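Local coordinates for protein phosphotriesterase, putative (Deinococcus radiodurans, PDB 4J35) that probably hydrolyses lactones with the help of two divalent metal ions and, in this engineered form, is directed towards organophosphate hydrolysis, at residues F226-L231 against R243-L247. The protein carries 7 engineered substitutions. Residues are numbered along the deposited sequence; the frame is centred on the assembly and turned at random.
Sequences FDRIGL and RLSVL
R243, salt-bridged through NE to D206, its strongest partner, and through NH1 to D240, illustrates how a buried arginine can hold an active-site loop of a TIM barrel to the helix that follows it. Across the contact, R243 NH2 donates to L231 O at 2.9 Å, while NH1 reaches the same L231 O weakly at 3.3 Å. The R243 side chain is extended (chi1 to chi3 m, t, t). The receiving loop folds as a type II beta turn, R228–L231, closed by L231 N to R228 O at 3.0 Å, with G230 at positive phi. I229 CG1 packs on R243 CD at 3.9 Å. Further out, F226 (chi1 m) puts one ring face against L247 CD1, a CH-pi contact 3.8 Å from the centroid, and its edge meets V246 CG1, 4.0 Å from F226 CZ. F226 and R243 CA atoms lie 7.6 Å apart. The R228 side chain ends at the metal site, NE salt-bridged to the ligand D264. The contact thus joins strand 223-226 to helix 240-251, with L247 also touching strand 259-261 and I229 helix 291-303.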
loop_
_atom_site.group_PDB
_atom_site.type_symbol
_atom_site.label_atom_id
_atom_site.label_comp_id
_atom_site.label_asym_id
_atom_site.label_seq_id
_atom_site.Cartn_x
_atom_site.Cartn_y
_atom_site.Cartn_z
ATOM N N PHE A 226 6.834 -4.786 5.280
ATOM C CA PHE A 226 7.051 -6.037 4.601
ATOM C C PHE A 226 5.652 -6.338 4.082
ATOM O O PHE A 226 4.841 -6.954 4.793
ATOM C CB PHE A 226 7.517 -7.084 5.630
ATOM C CG PHE A 226 8.959 -6.907 6.076
ATOM C CD1 PHE A 226 9.377 -5.764 6.727
ATOM C CD2 PHE A 226 9.883 -7.909 5.834
ATOM C CE1 PHE A 226 10.682 -5.638 7.125
ATOM C CE2 PHE A 226 11.170 -7.788 6.211
ATOM C CZ PHE A 226 11.591 -6.639 6.856
ATOM N N ASP A 227 5.328 -5.826 2.891
ATOM C CA ASP A 227 3.941 -5.803 2.489
ATOM C C ASP A 227 3.606 -6.613 1.234
ATOM O O ASP A 227 2.539 -6.420 0.663
ATOM C CB ASP A 227 3.447 -4.378 2.350
ATOM C CG ASP A 227 4.314 -3.548 1.411
ATOM O OD1 ASP A 227 5.103 -4.136 0.655
ATOM O OD2 ASP A 227 4.239 -2.305 1.465
ATOM N N ARG A 228 4.502 -7.506 0.821
ATOM C CA ARG A 228 4.169 -8.456 -0.260
ATOM C C ARG A 228 4.322 -9.900 0.250
ATOM O O ARG A 228 4.734 -10.809 -0.487
ATOM C CB ARG A 228 5.043 -8.203 -1.487
ATOM C CG ARG A 228 5.210 -6.703 -1.781
ATOM C CD ARG A 228 5.917 -6.435 -3.070
ATOM N NE ARG A 228 5.013 -6.525 -4.202
ATOM C CZ ARG A 228 5.383 -6.363 -5.465
ATOM N NH1 ARG A 228 6.644 -6.046 -5.759
ATOM N NH2 ARG A 228 4.483 -6.496 -6.435
ATOM N N ILE A 229 3.988 -10.091 1.520
ATOM C CA ILE A 229 4.151 -11.386 2.171
ATOM C C ILE A 229 3.215 -12.364 1.459
ATOM O O ILE A 229 2.041 -12.083 1.290
ATOM C CB ILE A 229 3.830 -11.344 3.678
ATOM C CG1 ILE A 229 4.815 -10.373 4.398
ATOM C CG2 ILE A 229 3.955 -12.725 4.306
ATOM C CD1 ILE A 229 4.513 -10.163 5.861
ATOM N N GLY A 230 3.785 -13.474 1.028
ATOM C CA GLY A 230 3.037 -14.493 0.267
ATOM C C GLY A 230 3.449 -14.542 -1.200
ATOM O O GLY A 230 3.216 -15.554 -1.862
ATOM N N LEU A 231 4.064 -13.467 -1.712
ATOM C CA LEU A 231 4.510 -13.440 -3.109
ATOM C C LEU A 231 5.973 -13.884 -3.166
ATOM O O LEU A 231 6.874 -13.109 -2.867
ATOM C CB LEU A 231 4.338 -12.034 -3.696
ATOM C CG LEU A 231 4.636 -11.811 -5.180
ATOM C CD1 LEU A 231 3.768 -12.749 -6.022
ATOM C CD2 LEU A 231 4.376 -10.337 -5.542
ATOM N N ARG A 243 11.970 -13.421 4.194
ATOM C CA ARG A 243 11.291 -12.282 4.793
ATOM C C ARG A 243 11.347 -12.380 6.302
ATOM O O ARG A 243 11.759 -11.449 6.967
ATOM C CB ARG A 243 9.826 -12.215 4.367
ATOM C CG ARG A 243 9.619 -11.785 2.932
ATOM C CD ARG A 243 8.145 -11.533 2.629
ATOM N NE ARG A 243 7.982 -10.991 1.280
ATOM C CZ ARG A 243 7.942 -11.710 0.161
ATOM N NH1 ARG A 243 8.013 -13.039 0.192
ATOM N NH2 ARG A 243 7.822 -11.092 -1.004
ATOM N N LEU A 244 10.918 -13.505 6.852
ATOM C CA LEU A 244 10.750 -13.591 8.307
ATOM C C LEU A 244 12.092 -13.631 9.027
ATOM O O LEU A 244 12.196 -13.232 10.179
ATOM C CB LEU A 244 9.906 -14.801 8.713
ATOM C CG LEU A 244 8.477 -14.826 8.179
ATOM C CD1 LEU A 244 7.739 -16.011 8.754
ATOM C CD2 LEU A 244 7.730 -13.536 8.469
ATOM N N SER A 245 13.110 -14.123 8.340
ATOM C CA SER A 245 14.452 -14.112 8.882
ATOM C C SER A 245 14.900 -12.653 9.115
ATOM O O SER A 245 15.433 -12.335 10.180
ATOM C CB SER A 245 15.405 -14.830 7.925
ATOM O OG SER A 245 16.717 -14.883 8.458
ATOM N N VAL A 246 14.663 -11.767 8.145
ATOM C CA VAL A 246 15.063 -10.353 8.294
ATOM C C VAL A 246 14.195 -9.722 9.356
ATOM O O VAL A 246 14.673 -9.009 10.235
ATOM C CB VAL A 246 14.915 -9.548 6.987
ATOM C CG1 VAL A 246 15.313 -8.074 7.196
ATOM C CG2 VAL A 246 15.760 -10.149 5.899
ATOM N N LEU A 247 12.906 -10.025 9.312
ATOM C CA LEU A 247 11.983 -9.453 10.284
ATOM C C LEU A 247 12.347 -9.797 11.733
ATOM O O LEU A 247 12.262 -8.942 12.624
ATOM C CB LEU A 247 10.574 -9.943 10.009
ATOM C CG LEU A 247 9.448 -9.162 10.669
ATOM C CD1 LEU A 247 9.257 -7.780 9.991
ATOM C CD2 LEU A 247 8.176 -9.995 10.560
#